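Putative xanthine dehydrogenase YAGS fad-binding subunit (Escherichia coli, PDB 5G5G) probably oxidises aldehydes in the periplasm as part of a three-chain molybdenum enzyme, this chain holding the molybdenum and its pterin cytosine dinucleotide. Local coordinates at residues Q455-T463 against A480-V491; G469-Q478 against L617-Q625. All coordinates share one frame; numbering follows the deposited sequence. Where two conformers were deposited one is given.

Contact 1 (Q455-T463 against A480-V491); sequences QNGTVTVET and AAEMLGVPLEQV
Val459 and Val491 pair as neighbours in two parallel strands, and the polar evidence for the pairing is a single backbone bond across the segments. Val459 N donates to Gln490 O at 2.9 Å; the N-H...O angle of 167° makes it almost straight. One step further, Val491 CA approaches Val459 O at 3.4 Å in a CA-H...O contact. The same pairing continues beyond 480-491, where Val459 also bonds through its backbone to Ala492, and Val461 to Ala492 and His494.

These elements form a beta-alpha-beta unit: strand 459-462, helix 472-484 and strand 491-494, the last being the outermost strand of its sheet within this chain. The end of the helix, 480-484, passes 10.0 Å from the axis of strand 459-462 at 132°, so it runs back against the strand at a skew of roughly 50° from antiparallel.

Apolar packing fills the layer between helix and sheet. Val459 sets CG1 anti to its backbone N (chi1 169°) and CG2 beside that N, and both methyls straddle Leu484 CD1, with CG2 the nearer at 3.6 Å. CG2 also meets CG2 of Val486 at 4.0 Å, one residue beyond Gly485, where the chain leaves the helix. Val461 turns its CG2 to Ala480 CB at 3.7 Å and also touches Val491 CG1.

An Asx turn precedes the strand. Asn456 OD1 accepts Thr458 N at 3.0 Å, closing the turn, from above its carbonyl plane; Thr458 OG1 donates to the same oxygen at 2.6 Å, in that plane and on a lone pair.

Contact 2 (G469-Q478 against L617-Q625); sequences GTGSYTILAQ and LNPKTARSQ. With MCN (pterin cytosine dinucleotide), chain Y.
Gln478 and Asn618 meet through their amides, whose planes stand 86° apart. Asn618 ND2 donates to Gln478 OE1 at 3.0 Å, approaching from above the glutamine carbonyl plane and missing its lone pairs. The other end of the glutamine amide, NE2, makes only a weak bond to Leu617 O and has its stronger partner in Val17 O, while Asn618 ND2 also donates to His22 O. Both amides are bonded at their oxygen and their nitrogen, which fixes which end is which.

Asn618 holds CG anti to its backbone N (chi1 -179°), which places its amide between the two helices. There OD1 turns back as the N-cap of helix 619-638, accepting Thr621 N at 3.0 Å. Next to the amide pair, Ile475 crosses Leu617 at about a right angle and sets its CG2 3.8 Å from Asn618 CB.

The starts of helices 472-484 and 619-638 thus form a cleft of the molybdopterin-binding domain, occupied by the cytidine half of pterin cytosine dinucleotide. Backbone amides read the base edge: Leu617 N meets cytosine N3 at 3.0 Å with an N-H...N angle of 175°, and Asn618 N meets O2 at 2.9 Å. On the ribose, the O2' hydroxyl donates to Thr470 O at 2.7 Å; Thr621 OG1 lies equally close to O2', at 2.7 Å, from the second helix. Ile475 lays CD1 against the sugar, 3.7 Å from O3'. Further along, a water lies within hydrogen-bonding distance of both Thr470 O and Thr621 O, and Thr470 CG2 packs where the diphosphate joins the pyranopterin.

How the contacts relate
Read from the N terminus, the segments come in the order 455-463, 469-478, 480-491 and 617-625, so the two contacts alternate along the chain: they cross and neither nests in the other. Contact 1 closes a loop of 16 residues, which contains the whole of 469-478; contact 2 then reaches over 138 residues to bring in helix 619-638. Helix 472-484 serves both: its start lies at the cofactor, while its later turns pack against the sheet, Tyr473 and Ala477 also touching strand 491-494. The contact centres lie about 17 Å apart. Packing joins them directly, Leu488 CD1 lying 3.5 Å from Ala477 CB. Together they tie the outer edge of one sheet to the buried dinucleotide site.

Contact 1 (Q455-T463 against A480-V491)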
loop_
_atom_site.group_PDB
_atom_site.type_symbol
_atom_site.label_atom_id
_atom_site.label_comp_id
_atom_site.label_asym_id
_atom_site.label_seq_id
_atom_site.Cartn_x
_atom_site.Cartn_y
_atom_site.Cartn_z
ATOM N N GLN C 455 -14.644 -40.972 3.838
ATOM C CA GLN C 455 -15.734 -41.942 4.118
ATOM C C GLN C 455 -17.094 -41.289 4.427
ATOM O O GLN C 455 -18.141 -41.877 4.147
ATOM C CB GLN C 455 -15.327 -42.901 5.244
ATOM C CG GLN C 455 -14.181 -43.832 4.859
ATOM C CD GLN C 455 -14.056 -45.028 5.791
ATOM O OE1 GLN C 455 -13.624 -44.887 6.930
ATOM N NE2 GLN C 455 -14.409 -46.195 5.305
ATOM N N ASN C 456 -17.079 -40.070 4.973
ATOM C CA ASN C 456 -18.317 -39.296 5.186
ATOM C C ASN C 456 -18.867 -38.526 3.980
ATOM O O ASN C 456 -19.792 -37.734 4.130
ATOM C CB ASN C 456 -18.114 -38.335 6.354
ATOM C CG ASN C 456 -17.082 -37.237 6.066
ATOM O OD1 ASN C 456 -16.592 -37.072 4.940
ATOM N ND2 ASN C 456 -16.733 -36.493 7.105
ATOM N N GLY C 457 -18.295 -38.732 2.798
ATOM C CA GLY C 457 -18.767 -38.071 1.573
ATOM C C GLY C 457 -18.125 -36.720 1.258
ATOM O O GLY C 457 -18.371 -36.161 0.189
ATOM N N THR C 458 -17.326 -36.174 2.181
ATOM C CA THR C 458 -16.654 -34.897 1.943
ATOM C C THR C 458 -15.374 -35.127 1.124
ATOM O O THR C 458 -14.884 -36.260 1.008
ATOM C CB THR C 458 -16.265 -34.203 3.245
ATOM O OG1 THR C 458 -15.324 -35.014 3.949
ATOM C CG2 THR C 458 -17.510 -33.920 4.127
ATOM N N VAL C 459 -14.851 -34.036 0.552
ATOM C CA VAL C 459 -13.720 -34.107 -0.360
ATOM C C VAL C 459 -12.615 -33.238 0.260
ATOM O O VAL C 459 -12.904 -32.175 0.850
ATOM C CB VAL C 459 -14.116 -33.626 -1.766
ATOM C CG1 VAL C 459 -12.881 -33.431 -2.651
ATOM C CG2 VAL C 459 -15.096 -34.595 -2.397
ATOM N N THR C 460 -11.371 -33.719 0.210
ATOM C CA THR C 460 -10.232 -32.952 0.728
ATOM C C THR C 460 -9.237 -32.679 -0.407
ATOM O O THR C 460 -8.810 -33.612 -1.060
ATOM C CB THR C 460 -9.522 -33.710 1.862
ATOM O OG1 THR C 460 -10.493 -34.045 2.881
ATOM C CG2 THR C 460 -8.413 -32.879 2.455
ATOM N N VAL C 461 -8.893 -31.436 -0.641
ATOM C CA VAL C 461 -7.913 -31.060 -1.652
ATOM C C VAL C 461 -6.650 -30.586 -0.925
ATOM O O VAL C 461 -6.762 -29.768 -0.031
ATOM C CB VAL C 461 -8.409 -29.923 -2.533
ATOM C CG1 VAL C 461 -7.323 -29.427 -3.471
ATOM C CG2 VAL C 461 -9.652 -30.365 -3.312
ATOM N N GLU C 462 -5.495 -31.145 -1.300
ATOM C CA GLU C 462 -4.198 -30.664 -0.800
ATOM C C GLU C 462 -3.303 -30.277 -1.968
ATOM O O GLU C 462 -3.069 -31.086 -2.862
ATOM C CB GLU C 462 -3.489 -31.736 -0.007
ATOM C CG GLU C 462 -4.274 -32.179 1.241
ATOM C CD GLU C 462 -3.862 -33.519 1.818
ATOM O OE1 GLU C 462 -3.466 -34.442 1.062
ATOM O OE2 GLU C 462 -4.007 -33.669 3.033
ATOM N N THR C 463 -2.752 -29.083 -1.911
ATOM C CA THR C 463 -1.728 -28.660 -2.868
ATOM C C THR C 463 -0.900 -27.519 -2.252
ATOM O O THR C 463 -1.406 -26.770 -1.429
ATOM C CB THR C 463 -2.384 -28.267 -4.208
ATOM O OG1 THR C 463 -1.384 -27.826 -5.124
ATOM C CG2 THR C 463 -3.480 -27.179 -4.010
ATOM N N ALA C 480 -12.991 -28.972 -7.523
ATOM C CA ALA C 480 -13.242 -30.287 -6.995
ATOM C C ALA C 480 -14.739 -30.619 -6.850
ATOM O O ALA C 480 -15.185 -31.718 -7.187
ATOM C CB ALA C 480 -12.515 -30.477 -5.688
ATOM N N ALA C 481 -15.517 -29.646 -6.359
ATOM C CA ALA C 481 -16.939 -29.844 -6.222
ATOM C C ALA C 481 -17.577 -30.175 -7.591
ATOM O O ALA C 481 -18.447 -31.051 -7.705
ATOM C CB ALA C 481 -17.572 -28.594 -5.614
ATOM N N GLU C 482 -17.186 -29.414 -8.612
ATOM C CA GLU C 482 -17.706 -29.606 -9.947
ATOM C C GLU C 482 -17.389 -30.999 -10.455
ATOM O O GLU C 482 -18.257 -31.681 -11.005
ATOM C CB GLU C 482 -17.110 -28.591 -10.921
ATOM C CG GLU C 482 -17.806 -28.600 -12.279
ATOM C CD GLU C 482 -19.101 -27.794 -12.281
ATOM O OE1 GLU C 482 -19.029 -26.561 -11.977
ATOM O OE2 GLU C 482 -20.155 -28.370 -12.598
ATOM N N MET C 483 -16.137 -31.405 -10.280
ATOM C CA MET C 483 -15.673 -32.708 -10.820
ATOM C C MET C 483 -16.308 -33.918 -10.137
ATOM O O MET C 483 -16.515 -34.950 -10.768
ATOM C CB MET C 483 -14.166 -32.770 -10.716
ATOM C CG MET C 483 -13.433 -31.802 -11.627
ATOM S SD MET C 483 -13.668 -32.115 -13.367
ATOM C CE MET C 483 -12.742 -33.622 -13.669
ATOM N N LEU C 484 -16.593 -33.791 -8.846
ATOM C CA LEU C 484 -17.056 -34.903 -8.032
ATOM C C LEU C 484 -18.549 -34.894 -7.799
ATOM O O LEU C 484 -19.073 -35.870 -7.276
ATOM C CB LEU C 484 -16.265 -34.975 -6.705
ATOM C CG LEU C 484 -14.813 -35.395 -6.967
ATOM C CD1 LEU C 484 -13.945 -35.014 -5.805
ATOM C CD2 LEU C 484 -14.706 -36.876 -7.202
ATOM N N GLY C 485 -19.242 -33.826 -8.212
ATOM C CA GLY C 485 -20.704 -33.718 -8.063
ATOM C C GLY C 485 -21.155 -33.504 -6.614
ATOM O O GLY C 485 -22.233 -33.973 -6.220
ATOM N N VAL C 486 -20.323 -32.837 -5.815
ATOM C CA VAL C 486 -20.640 -32.569 -4.402
ATOM C C VAL C 486 -20.856 -31.063 -4.186
ATOM O O VAL C 486 -20.457 -30.254 -5.036
ATOM C CB VAL C 486 -19.614 -33.109 -3.402
ATOM C CG1 VAL C 486 -19.525 -34.620 -3.507
ATOM C CG2 VAL C 486 -18.249 -32.451 -3.575
ATOM N N PRO C 487 -21.555 -30.699 -3.078
ATOM C CA PRO C 487 -21.797 -29.267 -2.842
ATOM C C PRO C 487 -20.465 -28.606 -2.518
ATOM O O PRO C 487 -19.607 -29.262 -1.931
ATOM C CB PRO C 487 -22.717 -29.266 -1.597
ATOM C CG PRO C 487 -23.331 -30.629 -1.545
ATOM C CD PRO C 487 -22.230 -31.534 -2.061
ATOM N N LEU C 488 -20.326 -27.343 -2.854
ATOM C CA LEU C 488 -19.127 -26.593 -2.498
ATOM C C LEU C 488 -18.761 -26.728 -1.002
ATOM O O LEU C 488 -17.577 -26.899 -0.658
ATOM C CB LEU C 488 -19.291 -25.128 -2.860
ATOM C CG LEU C 488 -18.098 -24.222 -2.551
ATOM C CD1 LEU C 488 -16.856 -24.665 -3.319
ATOM C CD2 LEU C 488 -18.517 -22.804 -2.925
ATOM N N GLU C 489 -19.763 -26.687 -0.122
ATOM C CA GLU C 489 -19.510 -26.643 1.327
ATOM C C GLU C 489 -18.972 -27.994 1.879
ATOM O O GLU C 489 -18.549 -28.076 3.026
ATOM C CB GLU C 489 -20.737 -26.125 2.110
ATOM C CG GLU C 489 -21.975 -26.958 1.944
ATOM C CD GLU C 489 -22.864 -26.575 0.722
ATOM O OE1 GLU C 489 -22.409 -25.869 -0.261
ATOM O OE2 GLU C 489 -24.056 -27.010 0.771
ATOM N N GLN C 490 -18.932 -29.022 1.036
ATOM C CA GLN C 490 -18.378 -30.306 1.445
ATOM C C GLN C 490 -16.923 -30.529 1.012
ATOM O O GLN C 490 -16.389 -31.650 1.126
ATOM C CB GLN C 490 -19.290 -31.424 0.911
ATOM C CG GLN C 490 -20.530 -31.637 1.787
ATOM C CD GLN C 490 -21.266 -32.939 1.491
ATOM O OE1 GLN C 490 -20.658 -33.992 1.206
ATOM N NE2 GLN C 490 -22.593 -32.879 1.568
ATOM N N VAL C 491 -16.278 -29.492 0.509
ATOM C CA VAL C 491 -14.909 -29.605 0.062
ATOM C C VAL C 491 -14.011 -28.825 1.016
ATOM O O VAL C 491 -14.266 -27.642 1.298
ATOM C CB VAL C 491 -14.732 -29.055 -1.363
ATOM C CG1 VAL C 491 -13.312 -29.247 -1.844
ATOM C CG2 VAL C 491 -15.725 -29.748 -2.330
#

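Contact 2 (G469-Q478 against L617-Q625)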
loop_
_atom_site.group_PDB
_atom_site.type_symbol
_atom_site.label_atom_id
_atom_site.label_comp_id
_atom_site.label_asym_id
_atom_site.label_seq_id
_atom_site.Cartn_x
_atom_site.Cartn_y
_atom_site.Cartn_z
ATOM N N GLY C 469 -4.687 -13.658 -1.417
ATOM C CA GLY C 469 -5.853 -12.780 -1.559
ATOM C C GLY C 469 -6.500 -12.928 -2.944
ATOM O O GLY C 469 -7.537 -12.294 -3.235
ATOM N N THR C 470 -5.916 -13.796 -3.765
ATOM C CA THR C 470 -6.442 -14.040 -5.110
ATOM C C THR C 470 -7.791 -14.772 -5.117
ATOM O O THR C 470 -8.665 -14.461 -5.924
ATOM C CB THR C 470 -5.378 -14.797 -5.898
ATOM O OG1 THR C 470 -4.812 -15.740 -4.966
ATOM C CG2 THR C 470 -4.294 -13.871 -6.429
ATOM N N GLY C 471 -7.977 -15.713 -4.194
ATOM C CA GLY C 471 -9.139 -16.640 -4.195
ATOM C C GLY C 471 -8.878 -18.098 -4.472
ATOM O O GLY C 471 -9.809 -18.871 -4.590
ATOM N N SER C 472 -7.613 -18.509 -4.518
ATOM C CA SER C 472 -7.267 -19.870 -4.802
ATOM C C SER C 472 -8.038 -20.890 -3.936
ATOM O O SER C 472 -8.469 -21.920 -4.471
ATOM C CB SER C 472 -5.780 -20.079 -4.617
ATOM O OG SER C 472 -4.997 -19.154 -5.339
ATOM N N TYR C 473 -8.157 -20.656 -2.624
ATOM C CA TYR C 473 -8.929 -21.599 -1.766
ATOM C C TYR C 473 -10.273 -21.900 -2.435
ATOM O O TYR C 473 -10.681 -23.061 -2.547
ATOM C CB TYR C 473 -9.225 -21.084 -0.364
ATOM C CG TYR C 473 -8.055 -21.210 0.607
ATOM C CD1 TYR C 473 -7.752 -22.456 1.214
ATOM C CD2 TYR C 473 -7.309 -20.075 1.011
ATOM C CE1 TYR C 473 -6.725 -22.571 2.134
ATOM C CE2 TYR C 473 -6.268 -20.211 1.911
ATOM C CZ TYR C 473 -5.988 -21.456 2.485
ATOM O OH TYR C 473 -4.916 -21.612 3.396
ATOM N N THR C 474 -10.987 -20.830 -2.798
ATOM C CA THR C 474 -12.330 -20.940 -3.307
ATOM C C THR C 474 -12.432 -21.593 -4.688
ATOM O O THR C 474 -13.195 -22.519 -4.883
ATOM C CB THR C 474 -12.980 -19.567 -3.278
ATOM O OG1 THR C 474 -12.787 -19.057 -1.969
ATOM C CG2 THR C 474 -14.417 -19.646 -3.600
ATOM N N ILE C 475 -11.641 -21.148 -5.631
ATOM C CA ILE C 475 -11.673 -21.746 -6.952
ATOM C C ILE C 475 -11.195 -23.199 -7.019
ATOM O O ILE C 475 -11.714 -23.980 -7.819
ATOM C CB ILE C 475 -10.978 -20.884 -8.025
ATOM C CG1 ILE C 475 -9.482 -20.647 -7.708
ATOM C CG2 ILE C 475 -11.800 -19.602 -8.174
ATOM C CD1 ILE C 475 -8.647 -20.199 -8.922
ATOM N N LEU C 476 -10.265 -23.576 -6.137
ATOM C CA LEU C 476 -9.883 -24.979 -6.043
ATOM C C LEU C 476 -11.029 -25.804 -5.445
ATOM O O LEU C 476 -11.306 -26.907 -5.941
ATOM C CB LEU C 476 -8.604 -25.150 -5.213
ATOM C CG LEU C 476 -7.369 -24.536 -5.915
ATOM C CD1 LEU C 476 -6.208 -24.309 -4.957
ATOM C CD2 LEU C 476 -6.860 -25.421 -7.035
ATOM N N ALA C 477 -11.738 -25.258 -4.439
ATOM C CA ALA C 477 -12.942 -25.938 -3.914
ATOM C C ALA C 477 -14.028 -26.089 -4.995
ATOM O O ALA C 477 -14.622 -27.161 -5.183
ATOM C CB ALA C 477 -13.481 -25.201 -2.695
ATOM N N GLN C 478 -14.226 -25.035 -5.767
ATOM C CA GLN C 478 -15.230 -25.076 -6.833
ATOM C C GLN C 478 -14.922 -26.148 -7.881
ATOM O O GLN C 478 -15.856 -26.858 -8.380
ATOM C CB GLN C 478 -15.387 -23.733 -7.485
ATOM C CG GLN C 478 -15.977 -22.644 -6.573
ATOM C CD GLN C 478 -15.882 -21.247 -7.209
ATOM O OE1 GLN C 478 -15.033 -20.419 -6.861
ATOM N NE2 GLN C 478 -16.760 -20.984 -8.176
ATOM N N LEU C 617 -13.519 -18.312 -13.499
ATOM C CA LEU C 617 -13.779 -19.368 -12.550
ATOM C C LEU C 617 -14.671 -18.921 -11.371
ATOM O O LEU C 617 -15.478 -19.704 -10.872
ATOM C CB LEU C 617 -12.467 -19.982 -12.109
ATOM C CG LEU C 617 -11.550 -20.583 -13.197
ATOM C CD1 LEU C 617 -10.243 -21.155 -12.628
ATOM C CD2 LEU C 617 -12.276 -21.643 -14.000
ATOM N N ASN C 618 -14.539 -17.672 -10.957
ATOM C CA ASN C 618 -15.415 -17.093 -9.947
ATOM C C ASN C 618 -15.553 -15.626 -10.219
ATOM O O ASN C 618 -14.608 -14.842 -10.002
ATOM C CB ASN C 618 -14.863 -17.357 -8.542
ATOM C CG ASN C 618 -15.742 -16.811 -7.473
ATOM O OD1 ASN C 618 -16.261 -15.690 -7.589
ATOM N ND2 ASN C 618 -15.868 -17.564 -6.369
ATOM N N PRO C 619 -16.711 -15.215 -10.768
ATOM C CA PRO C 619 -16.783 -13.815 -11.206
ATOM C C PRO C 619 -16.674 -12.807 -10.066
ATOM O O PRO C 619 -16.287 -11.666 -10.315
ATOM C CB PRO C 619 -18.141 -13.722 -11.865
ATOM C CG PRO C 619 -18.382 -15.134 -12.386
ATOM C CD PRO C 619 -17.773 -16.043 -11.354
ATOM N N LYS C 620 -16.990 -13.212 -8.829
ATOM C CA LYS C 620 -16.872 -12.292 -7.673
ATOM C C LYS C 620 -15.424 -12.057 -7.287
ATOM O O LYS C 620 -14.972 -10.914 -7.168
ATOM C CB LYS C 620 -17.690 -12.780 -6.469
ATOM C CG LYS C 620 -17.675 -11.732 -5.333
ATOM C CD LYS C 620 -18.876 -11.796 -4.421
ATOM C CE LYS C 620 -18.899 -13.054 -3.637
ATOM N NZ LYS C 620 -20.108 -13.074 -2.772
ATOM N N THR C 621 -14.660 -13.141 -7.142
ATOM C CA THR C 621 -13.265 -12.965 -6.783
ATOM C C THR C 621 -12.462 -12.443 -7.963
ATOM O O THR C 621 -11.516 -11.673 -7.757
ATOM C CB THR C 621 -12.656 -14.238 -6.214
ATOM O OG1 THR C 621 -12.796 -15.331 -7.145
ATOM C CG2 THR C 621 -13.381 -14.663 -4.921
ATOM N N ALA C 622 -12.875 -12.788 -9.189
ATOM C CA ALA C 622 -12.222 -12.230 -10.397
ATOM C C ALA C 622 -12.491 -10.717 -10.470
ATOM O O ALA C 622 -11.585 -9.920 -10.777
ATOM C CB ALA C 622 -12.672 -12.923 -11.666
ATOM N N ARG C 623 -13.726 -10.314 -10.232
ATOM C CA ARG C 623 -14.009 -8.886 -10.205
ATOM C C ARG C 623 -13.144 -8.184 -9.142
ATOM O O ARG C 623 -12.588 -7.126 -9.404
ATOM C CB ARG C 623 -15.465 -8.599 -10.003
ATOM C CG ARG C 623 -15.728 -7.104 -9.871
ATOM C CD ARG C 623 -17.185 -6.793 -9.865
ATOM N NE ARG C 623 -17.379 -5.346 -9.663
ATOM C CZ ARG C 623 -17.315 -4.766 -8.469
ATOM N NH1 ARG C 623 -17.090 -5.485 -7.393
ATOM N NH2 ARG C 623 -17.498 -3.460 -8.355
ATOM N N SER C 624 -13.004 -8.810 -7.973
ATOM C CA SER C 624 -12.137 -8.205 -6.954
ATOM C C SER C 624 -10.718 -7.993 -7.427
ATOM O O SER C 624 -10.093 -6.970 -7.118
ATOM C CB SER C 624 -12.208 -9.031 -5.674
ATOM O OG SER C 624 -13.469 -8.769 -5.004
ATOM N N GLN C 625 -10.220 -8.957 -8.156
ATOM C CA GLN C 625 -8.899 -8.818 -8.682
ATOM C C GLN C 625 -8.741 -7.589 -9.590
ATOM O O GLN C 625 -7.766 -6.927 -9.569
ATOM C CB GLN C 625 -8.537 -10.028 -9.528
ATOM C CG GLN C 625 -8.176 -11.252 -8.723
ATOM C CD GLN C 625 -6.928 -11.014 -7.910
ATOM O OE1 GLN C 625 -6.997 -10.785 -6.725
ATOM N NE2 GLN C 625 -5.838 -11.011 -8.563
HETATM N N1 MCN Y . -9.648 -15.902 -11.531
HETATM C C2 MCN Y . -10.976 -16.444 -11.841
HETATM N N3 MCN Y . -10.831 -16.943 -13.278
HETATM C C4 MCN Y . -9.868 -16.846 -14.180
HETATM C C5 MCN Y . -8.577 -16.361 -13.580
HETATM C C6 MCN Y . -8.561 -15.874 -12.374
HETATM O O2 MCN Y . -11.891 -16.529 -11.206
HETATM N N4 MCN Y . -9.879 -17.192 -15.417
HETATM C "C1'" MCN Y . -9.650 -15.199 -10.259
HETATM C C2D MCN Y . -9.622 -16.196 -9.041
HETATM O "O2'" MCN Y . -10.213 -15.578 -7.900
HETATM C "C3'" MCN Y . -8.191 -16.325 -8.906
HETATM C C4D MCN Y . -7.458 -14.926 -9.128
HETATM O O4D MCN Y . -8.457 -14.415 -10.137
HETATM O "O3'" MCN Y . -7.648 -16.836 -7.635
HETATM C "C5'" MCN Y . -6.176 -14.768 -9.704
HETATM O "O5'" MCN Y . -5.808 -15.819 -10.565
HETATM P PA MCN Y . -4.635 -15.588 -11.552
HETATM O O1A MCN Y . -4.247 -16.961 -12.100
HETATM O O2A MCN Y . -4.944 -14.455 -12.467
HETATM O O3A MCN Y . -3.377 -15.059 -10.562
HETATM P PB MCN Y . -2.440 -16.032 -9.740
HETATM O O1B MCN Y . -1.295 -16.448 -10.559
HETATM O O2B MCN Y . -3.268 -17.068 -9.055
HETATM O O3B MCN Y . -2.032 -15.024 -8.604
HETATM C C10 MCN Y . -0.891 -14.093 -8.832
HETATM C "C9'" MCN Y . -1.305 -12.705 -9.171
HETATM C "C8'" MCN Y . 0.055 -11.890 -9.525
HETATM S "S8'" MCN Y . 1.237 -12.575 -10.495
HETATM C "C7'" MCN Y . 0.224 -10.842 -8.882
HETATM S "S7'" MCN Y . 1.747 -9.910 -8.981
HETATM C "C6'" MCN Y . -0.928 -10.100 -8.136
HETATM C C7 MCN Y . -2.263 -10.891 -8.531
HETATM O "O9'" MCN Y . -2.173 -12.234 -8.275
HETATM N "N5'" MCN Y . -0.624 -10.411 -6.642
HETATM C C4A MCN Y . -1.714 -10.197 -5.638
HETATM N "N8'" MCN Y . -3.335 -10.384 -7.648
HETATM C C4B MCN Y . -3.124 -10.266 -6.320
HETATM N "N1'" MCN Y . -4.207 -9.940 -5.503
HETATM C "C2'" MCN Y . -4.150 -10.029 -4.108
HETATM N "N2'" MCN Y . -5.106 -9.725 -3.369
HETATM N "N3'" MCN Y . -2.886 -9.964 -3.589
HETATM C "C4'" MCN Y . -1.657 -10.233 -4.168
HETATM O "O4'" MCN Y . -0.481 -10.268 -3.759
HETATM O O HOH W 1 -9.617 -11.788 -5.697
#